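Local atomic coordinates of stage III sporulation protein AF (Bacillus subtilis, PDB entry 6DCS), a protein that forms part of a sporulation-essential channel and, through a ring-building motif in the fragment described here, probably takes part in protein transport. Residues K26-F31 and Q101-W106; V38-T44 and K56-M62; E91-K96 and E121-N125. All coordinates share one frame; numbering follows the deposited sequence.

Interactions 1 and 2 together make up the partly buried centre of an alpha-beta-beta-alpha-beta domain, while interaction 3 lies on its surface. The centres of the first two are about 12 Å apart, and they touch: F31 meets M62, and W106 rests on I58 and V60, so the helix pair of 26-31 and 101-106 seals one face of the hairpin formed by 38-44 and 56-62. Interaction 1 is held by apolar side chains, interaction 2 by backbone hydrogen bonds with a polar outer face. Interaction 3 uses the same helix 81-106 as interaction 1, about 17 Å away between centres, and relies on looser contacts of the C-terminal tail.

Interaction 1 (K26-F31 and Q101-W106); sequences KAEERF and QLADIW
In the helical layer of the ring-building motif, A27 and R30 near the end of helix 11-30, and F31 just after it, pack against Q101, L102, I105 and W106 at the end of helix 81-106. The axes of the two short helical segments come within 10.1 Å, at 124° between their directions, and so cross steeply. A27 sits at their nearest approach: its CB is 3.9 Å from W106 CZ2 and 4.0 Å from L102 CD2, while K26 CB comes to the rim of the indole near its plane. W106 NE1 donates a hydrogen bond to L23 O, outside the two segments. I105 and R30 reach past one another from facing sides, I105 CD1 ending 3.5 Å from R30 CB, and the R30 NH1 end turns outward to a salt bridge with E29 OE1 at 3.1 Å. F31, with CG anti to its carbonyl carbon (chi1 -60°), carries its ring across to the Q101 amide. The planes lie 14° apart but are offset past the CZ/CE2 rim, without a face stack, Q101 CD being 3.4 Å from F31 CZ; L102 CD2 approaches F31 CE2 at 4.2 Å. With an alanine here, the Q101 amide would probably lose the ring it lies against and be freer to turn, and a gap would open beside L102. No hydrogen bond crosses between the segments, so shape and apolar burial hold the helix ends together.

Interaction 2 (V38-T44 and K56-M62); sequences VGRIKLT and KTISVYM. With SO4 (sulfate ion), chain D.
Strands 38-44 and 56-62 form an antiparallel hairpin, their directions 170° apart, with K42 and S59 as a hydrogen-bonded pair between the non-hydrogen-bonded pairs I41-V60 and L43-I58. K42 N to S59 O measures 2.9 Å, and S59 N returns a bond to K42 O. The pairing shifts by one residue between V38 and I41, a beta bulge: Y61 accepts from G39 N through its O yet donates to R40 O through its N. At the other end K56 and T57 both face T44 in a classic bulge. One face of the hairpin is apolar: V38 CG1 meets M62 CE at 3.6 Å, and L43 CD1 nears I58 CG2. On the outer side, K42 NZ donates to Y61 OH at 3.0 Å, its chain bent at chi3 and chi4 to bring the amine there. R40 lays its NE over one face of the Y61 ring; R40 CZ lies 4.6 Å from the ring centroid, 34° off the normal, an off-centre cation-pi contact. H116 also stacks on Y61. T44 OG1 and T57 OG1 share a hydrogen bond of 2.9 Å, and beyond them K56 NZ binds, at 2.8 Å, O3 of a sulfate, probably from crystallisation, that E47 N also hydrogen-bonds. The two faces thus divide the chemistry: hydrocarbon toward the helices, and on the other side hydroxyls and cations, where the Y61 ring would probably be polarised by two positive neighbours.

Interaction 3 (E91-K96 and E121-N125); sequences EQKEAK and ESVGN
E91 O accepts a hydrogen bond from A95 N at 3.1 Å within the helix, and S122 OG approaches the same oxygen at 3.6 Å from the tail. The S122 hydroxyl thus comes up to a carbonyl already in use, and it also lies beside the end of the Q92 carboxamide. Bent at chi2 (63°), the Q92 side chain folds back over the tail, although its CB starts out pointing away from it. A95 supplies the apolar part of the contact. Its CB points toward the tail, 4.2 Å from S122 CB and 3.9 Å from V123 O, and this small side chain lets the extended backbone come close to the helix, with A95 CA and G124 CA 6.0 Å apart. Toward the C-terminal side of the segment K96 has CG anti to its backbone N (chi1 -157°) and bends at chi3 and chi4, bringing CE to 4.0 Å from N125 OD1, where the two side chains meet at a slant. Toward its N-terminal side E91 OE2 and E121 OE2 are 6.2 Å apart, like charges that would probably disfavour closer approach there. In the fold, 121-125 is the C-terminal tail after strand 113-116; it runs alongside helix 81-106 in the same sense, with S122 touching M117 and N125 O reaching T114 OG1 through a weak hydrogen bond, so it bridges the surface between that helix and that strand.

Interaction 1 (K26-F31 and Q101-W106)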
loop_
_atom_site.group_PDB
_atom_site.type_symbol
_atom_site.label_atom_id
_atom_site.label_comp_id
_atom_site.label_asym_id
_atom_site.label_seq_id
_atom_site.Cartn_x
_atom_site.Cartn_y
_atom_site.Cartn_z
ATOM N N LYS A 26 12.910 0.493 -1.058
ATOM C CA LYS A 26 12.935 1.672 -0.200
ATOM C C LYS A 26 11.837 1.621 0.854
ATOM O O LYS A 26 12.042 2.050 1.994
ATOM C CB LYS A 26 12.794 2.933 -1.030
ATOM C CG LYS A 26 13.544 4.125 -0.530
ATOM C CD LYS A 26 15.038 4.036 -0.824
ATOM C CE LYS A 26 15.780 5.371 -0.589
ATOM N NZ LYS A 26 17.198 5.297 -1.093
ATOM N N ALA A 27 10.669 1.095 0.517
ATOM C CA ALA A 27 9.682 0.936 1.572
ATOM C C ALA A 27 10.158 -0.087 2.590
ATOM O O ALA A 27 10.191 0.195 3.795
ATOM C CB ALA A 27 8.331 0.533 1.002
ATOM N N GLU A 28 10.580 -1.262 2.119
ATOM C CA GLU A 28 10.999 -2.316 3.034
ATOM C C GLU A 28 12.016 -1.831 4.056
ATOM O O GLU A 28 12.086 -2.393 5.148
ATOM C CB GLU A 28 11.565 -3.504 2.254
ATOM C CG GLU A 28 10.562 -4.612 2.066
ATOM C CD GLU A 28 10.832 -5.440 0.821
ATOM O OE1 GLU A 28 9.853 -5.987 0.240
ATOM O OE2 GLU A 28 12.022 -5.558 0.439
ATOM N N GLU A 29 12.785 -0.789 3.738
ATOM C CA GLU A 29 13.729 -0.252 4.709
ATOM C C GLU A 29 13.023 0.267 5.966
ATOM O O GLU A 29 13.422 -0.073 7.085
ATOM C CB GLU A 29 14.561 0.839 4.049
ATOM C CG GLU A 29 15.745 0.284 3.273
ATOM C CD GLU A 29 16.808 1.346 3.027
ATOM O OE1 GLU A 29 16.425 2.481 2.641
ATOM O OE2 GLU A 29 18.017 1.059 3.259
ATOM N N ARG A 30 11.948 1.054 5.814
ATOM C CA ARG A 30 11.251 1.569 6.994
ATOM C C ARG A 30 10.280 0.568 7.625
ATOM O O ARG A 30 9.953 0.699 8.809
ATOM C CB ARG A 30 10.502 2.855 6.650
ATOM C CG ARG A 30 11.350 4.150 6.776
ATOM C CD ARG A 30 12.744 4.034 6.141
ATOM N NE ARG A 30 13.368 5.337 5.865
ATOM C CZ ARG A 30 14.428 5.528 5.072
ATOM N NH1 ARG A 30 15.005 4.491 4.470
ATOM N NH2 ARG A 30 14.913 6.760 4.873
ATOM N N PHE A 31 9.783 -0.408 6.869
ATOM C CA PHE A 31 8.938 -1.474 7.424
ATOM C C PHE A 31 9.607 -2.824 7.176
ATOM O O PHE A 31 9.060 -3.676 6.471
ATOM C CB PHE A 31 7.527 -1.499 6.831
ATOM C CG PHE A 31 6.724 -0.245 7.021
ATOM C CD1 PHE A 31 5.606 -0.251 7.841
ATOM C CD2 PHE A 31 7.005 0.896 6.294
ATOM C CE1 PHE A 31 4.830 0.887 7.981
ATOM C CE2 PHE A 31 6.234 2.029 6.433
ATOM C CZ PHE A 31 5.150 2.027 7.274
ATOM N N GLN A 101 3.660 8.006 6.045
ATOM C CA GLN A 101 5.004 7.458 6.129
ATOM C C GLN A 101 5.558 7.183 4.741
ATOM O O GLN A 101 6.689 7.574 4.422
ATOM C CB GLN A 101 5.002 6.179 6.966
ATOM C CG GLN A 101 5.732 6.261 8.298
ATOM C CD GLN A 101 5.948 4.883 8.946
ATOM O OE1 GLN A 101 5.067 4.358 9.648
ATOM N NE2 GLN A 101 7.132 4.303 8.723
ATOM N N LEU A 102 4.773 6.526 3.883
ATOM C CA LEU A 102 5.282 6.210 2.557
ATOM C C LEU A 102 5.376 7.465 1.695
ATOM O O LEU A 102 6.334 7.639 0.931
ATOM C CB LEU A 102 4.406 5.153 1.909
ATOM C CG LEU A 102 4.234 3.826 2.633
ATOM C CD1 LEU A 102 2.936 3.142 2.133
ATOM C CD2 LEU A 102 5.427 2.957 2.393
ATOM N N ALA A 103 4.398 8.361 1.826
ATOM C CA ALA A 103 4.497 9.674 1.199
ATOM C C ALA A 103 5.858 10.317 1.471
ATOM O O ALA A 103 6.580 10.696 0.542
ATOM C CB ALA A 103 3.376 10.570 1.716
ATOM N N ASP A 104 6.213 10.460 2.745
ATOM C CA ASP A 104 7.514 11.005 3.102
ATOM C C ASP A 104 8.645 10.174 2.496
ATOM O O ASP A 104 9.526 10.706 1.817
ATOM C CB ASP A 104 7.633 11.074 4.633
ATOM C CG ASP A 104 6.773 12.186 5.245
ATOM O OD1 ASP A 104 6.331 13.089 4.484
ATOM O OD2 ASP A 104 6.505 12.147 6.477
ATOM N N ILE A 105 8.643 8.861 2.740
ATOM C CA ILE A 105 9.755 8.018 2.295
ATOM C C ILE A 105 10.011 8.195 0.803
ATOM O O ILE A 105 11.159 8.358 0.363
ATOM C CB ILE A 105 9.455 6.543 2.598
ATOM C CG1 ILE A 105 9.360 6.304 4.089
ATOM C CG2 ILE A 105 10.535 5.654 1.972
ATOM C CD1 ILE A 105 8.780 4.946 4.431
ATOM N N TRP A 106 8.942 8.123 -0.006
ATOM C CA TRP A 106 9.086 8.102 -1.440
ATOM C C TRP A 106 9.165 9.490 -2.049
ATOM O O TRP A 106 9.423 9.605 -3.260
ATOM C CB TRP A 106 7.906 7.369 -2.036
ATOM C CG TRP A 106 7.936 5.919 -1.861
ATOM C CD1 TRP A 106 9.038 5.118 -1.705
ATOM C CD2 TRP A 106 6.800 5.061 -1.839
ATOM N NE1 TRP A 106 8.637 3.802 -1.591
ATOM C CE2 TRP A 106 7.268 3.747 -1.676
ATOM C CE3 TRP A 106 5.429 5.283 -1.914
ATOM C CZ2 TRP A 106 6.406 2.652 -1.601
ATOM C CZ3 TRP A 106 4.579 4.196 -1.848
ATOM C CH2 TRP A 106 5.070 2.901 -1.688
#

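Interaction 2 (V38-T44 and K56-M62)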
loop_
_atom_site.group_PDB
_atom_site.type_symbol
_atom_site.label_atom_id
_atom_site.label_comp_id
_atom_site.label_asym_id
_atom_site.label_seq_id
_atom_site.Cartn_x
_atom_site.Cartn_y
_atom_site.Cartn_z
ATOM N N VAL A 38 5.188 -4.553 4.037
ATOM C CA VAL A 38 4.693 -4.239 2.708
ATOM C C VAL A 38 4.627 -5.539 1.922
ATOM O O VAL A 38 5.581 -6.334 1.921
ATOM C CB VAL A 38 5.575 -3.162 2.054
ATOM C CG1 VAL A 38 5.869 -2.066 3.068
ATOM C CG2 VAL A 38 6.895 -3.744 1.566
ATOM N N GLY A 39 3.468 -5.804 1.318
ATOM C CA GLY A 39 3.250 -7.019 0.550
ATOM C C GLY A 39 3.046 -6.793 -0.943
ATOM O O GLY A 39 4.001 -6.766 -1.717
ATOM N N ARG A 40 1.813 -6.658 -1.390
ATOM C CA ARG A 40 1.627 -6.278 -2.777
ATOM C C ARG A 40 1.836 -4.774 -2.931
ATOM O O ARG A 40 1.525 -3.987 -2.034
ATOM C CB ARG A 40 0.232 -6.687 -3.274
ATOM C CG ARG A 40 0.052 -8.187 -3.594
ATOM C CD ARG A 40 -1.438 -8.559 -3.807
ATOM N NE ARG A 40 -2.253 -8.205 -2.642
ATOM C CZ ARG A 40 -2.217 -8.831 -1.460
ATOM N NH1 ARG A 40 -1.436 -9.893 -1.286
ATOM N NH2 ARG A 40 -2.987 -8.414 -0.453
ATOM N N ILE A 41 2.381 -4.386 -4.082
ATOM C CA ILE A 41 2.443 -2.999 -4.525
ATOM C C ILE A 41 2.039 -2.987 -5.989
ATOM O O ILE A 41 2.640 -3.704 -6.792
ATOM C CB ILE A 41 3.859 -2.411 -4.352
ATOM C CG1 ILE A 41 4.262 -2.386 -2.884
ATOM C CG2 ILE A 41 3.947 -0.985 -4.868
ATOM C CD1 ILE A 41 5.675 -1.823 -2.622
ATOM N N LYS A 42 1.027 -2.182 -6.340
ATOM C CA LYS A 42 0.479 -2.138 -7.707
ATOM C C LYS A 42 0.614 -0.717 -8.272
ATOM O O LYS A 42 -0.050 0.215 -7.789
ATOM C CB LYS A 42 -1.000 -2.561 -7.736
ATOM C CG LYS A 42 -1.349 -4.013 -7.329
ATOM C CD LYS A 42 -2.759 -4.425 -7.823
ATOM C CE LYS A 42 -3.818 -4.551 -6.707
ATOM N NZ LYS A 42 -5.196 -4.014 -7.059
ATOM N N LEU A 43 1.412 -0.536 -9.326
ATOM C CA LEU A 43 1.444 0.764 -9.989
ATOM C C LEU A 43 0.581 0.782 -11.263
ATOM O O LEU A 43 0.342 -0.245 -11.912
ATOM C CB LEU A 43 2.883 1.183 -10.314
ATOM C CG LEU A 43 3.800 1.727 -9.184
ATOM C CD1 LEU A 43 4.106 0.683 -8.157
ATOM C CD2 LEU A 43 5.105 2.138 -9.775
ATOM N N THR A 44 0.070 1.964 -11.587
ATOM C CA THR A 44 -0.537 2.222 -12.882
ATOM C C THR A 44 0.152 3.425 -13.519
ATOM O O THR A 44 0.670 4.314 -12.830
ATOM C CB THR A 44 -2.069 2.464 -12.802
ATOM O OG1 THR A 44 -2.359 3.825 -12.464
ATOM C CG2 THR A 44 -2.756 1.536 -11.794
ATOM N N LYS A 56 0.704 7.225 -12.214
ATOM C CA LYS A 56 -0.611 7.752 -11.881
ATOM C C LYS A 56 -1.124 7.277 -10.519
ATOM O O LYS A 56 -1.803 8.042 -9.829
ATOM C CB LYS A 56 -1.615 7.382 -12.982
ATOM C CG LYS A 56 -1.414 8.160 -14.293
ATOM C CD LYS A 56 -2.711 8.659 -14.928
ATOM C CE LYS A 56 -2.376 9.395 -16.222
ATOM N NZ LYS A 56 -3.568 9.589 -17.128
ATOM N N THR A 57 -0.861 6.032 -10.113
ATOM C CA THR A 57 -1.377 5.535 -8.841
ATOM C C THR A 57 -0.465 4.448 -8.298
ATOM O O THR A 57 0.363 3.882 -9.013
ATOM C CB THR A 57 -2.806 4.935 -8.899
ATOM O OG1 THR A 57 -2.774 3.665 -9.568
ATOM C CG2 THR A 57 -3.806 5.850 -9.547
ATOM N N ILE A 58 -0.644 4.180 -6.997
ATOM C CA ILE A 58 0.153 3.254 -6.208
ATOM C C ILE A 58 -0.719 2.639 -5.129
ATOM O O ILE A 58 -1.124 3.326 -4.180
ATOM C CB ILE A 58 1.360 3.946 -5.551
ATOM C CG1 ILE A 58 2.098 4.821 -6.553
ATOM C CG2 ILE A 58 2.266 2.911 -4.925
ATOM C CD1 ILE A 58 3.178 5.647 -5.984
ATOM N N SER A 59 -1.004 1.346 -5.257
ATOM C CA SER A 59 -1.720 0.617 -4.224
ATOM C C SER A 59 -0.753 -0.194 -3.363
ATOM O O SER A 59 0.143 -0.869 -3.884
ATOM C CB SER A 59 -2.758 -0.288 -4.855
ATOM O OG SER A 59 -3.927 0.469 -5.071
ATOM N N VAL A 60 -0.950 -0.136 -2.045
ATOM C CA VAL A 60 -0.096 -0.848 -1.097
ATOM C C VAL A 60 -0.926 -1.715 -0.159
ATOM O O VAL A 60 -1.871 -1.236 0.474
ATOM C CB VAL A 60 0.770 0.108 -0.271
ATOM C CG1 VAL A 60 1.816 -0.697 0.464
ATOM C CG2 VAL A 60 1.408 1.159 -1.171
ATOM N N TYR A 61 -0.541 -2.978 -0.041
ATOM C CA TYR A 61 -1.239 -3.948 0.787
ATOM C C TYR A 61 -0.308 -4.305 1.933
ATOM O O TYR A 61 0.786 -4.831 1.699
ATOM C CB TYR A 61 -1.641 -5.175 -0.050
ATOM C CG TYR A 61 -2.670 -4.852 -1.147
ATOM C CD1 TYR A 61 -2.283 -4.265 -2.349
ATOM C CD2 TYR A 61 -4.022 -5.110 -0.965
ATOM C CE1 TYR A 61 -3.218 -3.944 -3.338
ATOM C CE2 TYR A 61 -4.947 -4.796 -1.935
ATOM C CZ TYR A 61 -4.554 -4.213 -3.129
ATOM O OH TYR A 61 -5.519 -3.905 -4.098
ATOM N N MET A 62 -0.722 -3.971 3.159
ATOM C CA MET A 62 0.132 -4.051 4.339
ATOM C C MET A 62 -0.166 -5.330 5.098
ATOM O O MET A 62 -1.331 -5.684 5.282
ATOM C CB MET A 62 -0.083 -2.845 5.247
ATOM C CG MET A 62 0.606 -1.572 4.753
ATOM S SD MET A 62 2.232 -1.795 4.008
ATOM C CE MET A 62 3.253 -2.002 5.477
HETATM S S SO4 D . -1.592 9.862 -20.209
HETATM O O1 SO4 D . -1.945 10.211 -21.596
HETATM O O2 SO4 D . -2.110 8.515 -19.923
HETATM O O3 SO4 D . -2.185 10.819 -19.256
HETATM O O4 SO4 D . -0.125 9.888 -20.057
#

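Interaction 3 (E91-K96 and E121-N125)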
loop_
_atom_site.group_PDB
_atom_site.type_symbol
_atom_site.label_atom_id
_atom_site.label_comp_id
_atom_site.label_asym_id
_atom_site.label_seq_id
_atom_site.Cartn_x
_atom_site.Cartn_y
_atom_site.Cartn_z
ATOM N N GLU A 91 -8.231 2.404 13.642
ATOM C CA GLU A 91 -7.852 1.740 12.392
ATOM C C GLU A 91 -7.824 2.697 11.201
ATOM O O GLU A 91 -6.953 2.577 10.332
ATOM C CB GLU A 91 -8.806 0.594 12.092
ATOM C CG GLU A 91 -8.435 -0.690 12.793
ATOM C CD GLU A 91 -9.636 -1.586 13.028
ATOM O OE1 GLU A 91 -9.585 -2.403 13.975
ATOM O OE2 GLU A 91 -10.630 -1.471 12.274
ATOM N N GLN A 92 -8.772 3.636 11.125
ATOM C CA GLN A 92 -8.667 4.662 10.093
ATOM C C GLN A 92 -7.349 5.382 10.234
ATOM O O GLN A 92 -6.635 5.602 9.250
ATOM C CB GLN A 92 -9.816 5.664 10.205
ATOM C CG GLN A 92 -10.195 6.326 8.889
ATOM C CD GLN A 92 -10.699 5.313 7.871
ATOM O OE1 GLN A 92 -11.027 4.172 8.220
ATOM N NE2 GLN A 92 -10.727 5.710 6.604
ATOM N N LYS A 93 -6.980 5.662 11.486
ATOM C CA LYS A 93 -5.857 6.525 11.815
ATOM C C LYS A 93 -4.532 5.784 11.611
ATOM O O LYS A 93 -3.549 6.366 11.158
ATOM C CB LYS A 93 -6.056 7.032 13.257
ATOM C CG LYS A 93 -4.822 7.321 14.026
ATOM C CD LYS A 93 -4.276 8.717 13.687
ATOM C CE LYS A 93 -3.108 8.902 14.578
ATOM N NZ LYS A 93 -2.178 7.768 14.477
ATOM N N GLU A 94 -4.505 4.483 11.895
ATOM C CA GLU A 94 -3.370 3.661 11.486
ATOM C C GLU A 94 -3.179 3.727 9.979
ATOM O O GLU A 94 -2.108 4.108 9.497
ATOM C CB GLU A 94 -3.557 2.210 11.963
ATOM C CG GLU A 94 -2.497 1.271 11.435
ATOM C CD GLU A 94 -1.182 1.336 12.220
ATOM O OE1 GLU A 94 -0.928 0.438 13.067
ATOM O OE2 GLU A 94 -0.411 2.301 11.997
ATOM N N ALA A 95 -4.224 3.413 9.212
ATOM C CA ALA A 95 -4.120 3.417 7.754
ATOM C C ALA A 95 -3.510 4.720 7.245
ATOM O O ALA A 95 -2.539 4.707 6.474
ATOM C CB ALA A 95 -5.500 3.189 7.125
ATOM N N LYS A 96 -4.045 5.854 7.703
ATOM C CA LYS A 96 -3.549 7.137 7.243
ATOM C C LYS A 96 -2.086 7.351 7.647
ATOM O O LYS A 96 -1.378 8.144 7.021
ATOM C CB LYS A 96 -4.443 8.246 7.795
ATOM C CG LYS A 96 -4.411 9.529 7.004
ATOM C CD LYS A 96 -5.707 10.320 7.234
ATOM C CE LYS A 96 -6.699 10.229 6.043
ATOM N NZ LYS A 96 -8.093 10.283 6.583
ATOM N N GLU A 121 -9.341 -4.122 8.603
ATOM C CA GLU A 121 -10.510 -3.660 7.826
ATOM C C GLU A 121 -10.423 -2.132 7.712
ATOM O O GLU A 121 -10.990 -1.381 8.516
ATOM C CB GLU A 121 -11.839 -4.133 8.437
ATOM C CG GLU A 121 -12.092 -5.654 8.343
ATOM C CD GLU A 121 -13.537 -6.074 8.638
ATOM O OE1 GLU A 121 -13.855 -7.279 8.495
ATOM O OE2 GLU A 121 -14.363 -5.210 8.993
ATOM N N SER A 122 -9.694 -1.680 6.688
ATOM C CA SER A 122 -9.515 -0.260 6.399
ATOM C C SER A 122 -8.881 -0.086 5.022
ATOM O O SER A 122 -8.436 -1.049 4.387
ATOM C CB SER A 122 -8.670 0.433 7.469
ATOM O OG SER A 122 -9.428 1.483 8.030
ATOM N N VAL A 123 -8.862 1.171 4.563
ATOM C CA VAL A 123 -8.230 1.555 3.307
ATOM C C VAL A 123 -7.776 2.998 3.443
ATOM O O VAL A 123 -8.209 3.723 4.338
ATOM C CB VAL A 123 -9.156 1.413 2.063
ATOM C CG1 VAL A 123 -9.386 -0.053 1.685
ATOM C CG2 VAL A 123 -10.487 2.161 2.265
ATOM N N GLY A 124 -6.888 3.413 2.540
ATOM C CA GLY A 124 -6.497 4.798 2.402
ATOM C C GLY A 124 -7.319 5.510 1.346
ATOM O O GLY A 124 -8.340 5.006 0.868
ATOM N N ASN A 125 -6.861 6.710 0.970
ATOM C CA ASN A 125 -7.669 7.609 0.135
ATOM C C ASN A 125 -7.850 7.024 -1.270
ATOM O O ASN A 125 -6.871 6.849 -2.008
ATOM C CB ASN A 125 -7.046 9.008 0.063
ATOM C CG ASN A 125 -7.696 10.001 1.030
ATOM O OD1 ASN A 125 -7.786 9.745 2.224
ATOM N ND2 ASN A 125 -8.170 11.133 0.504
#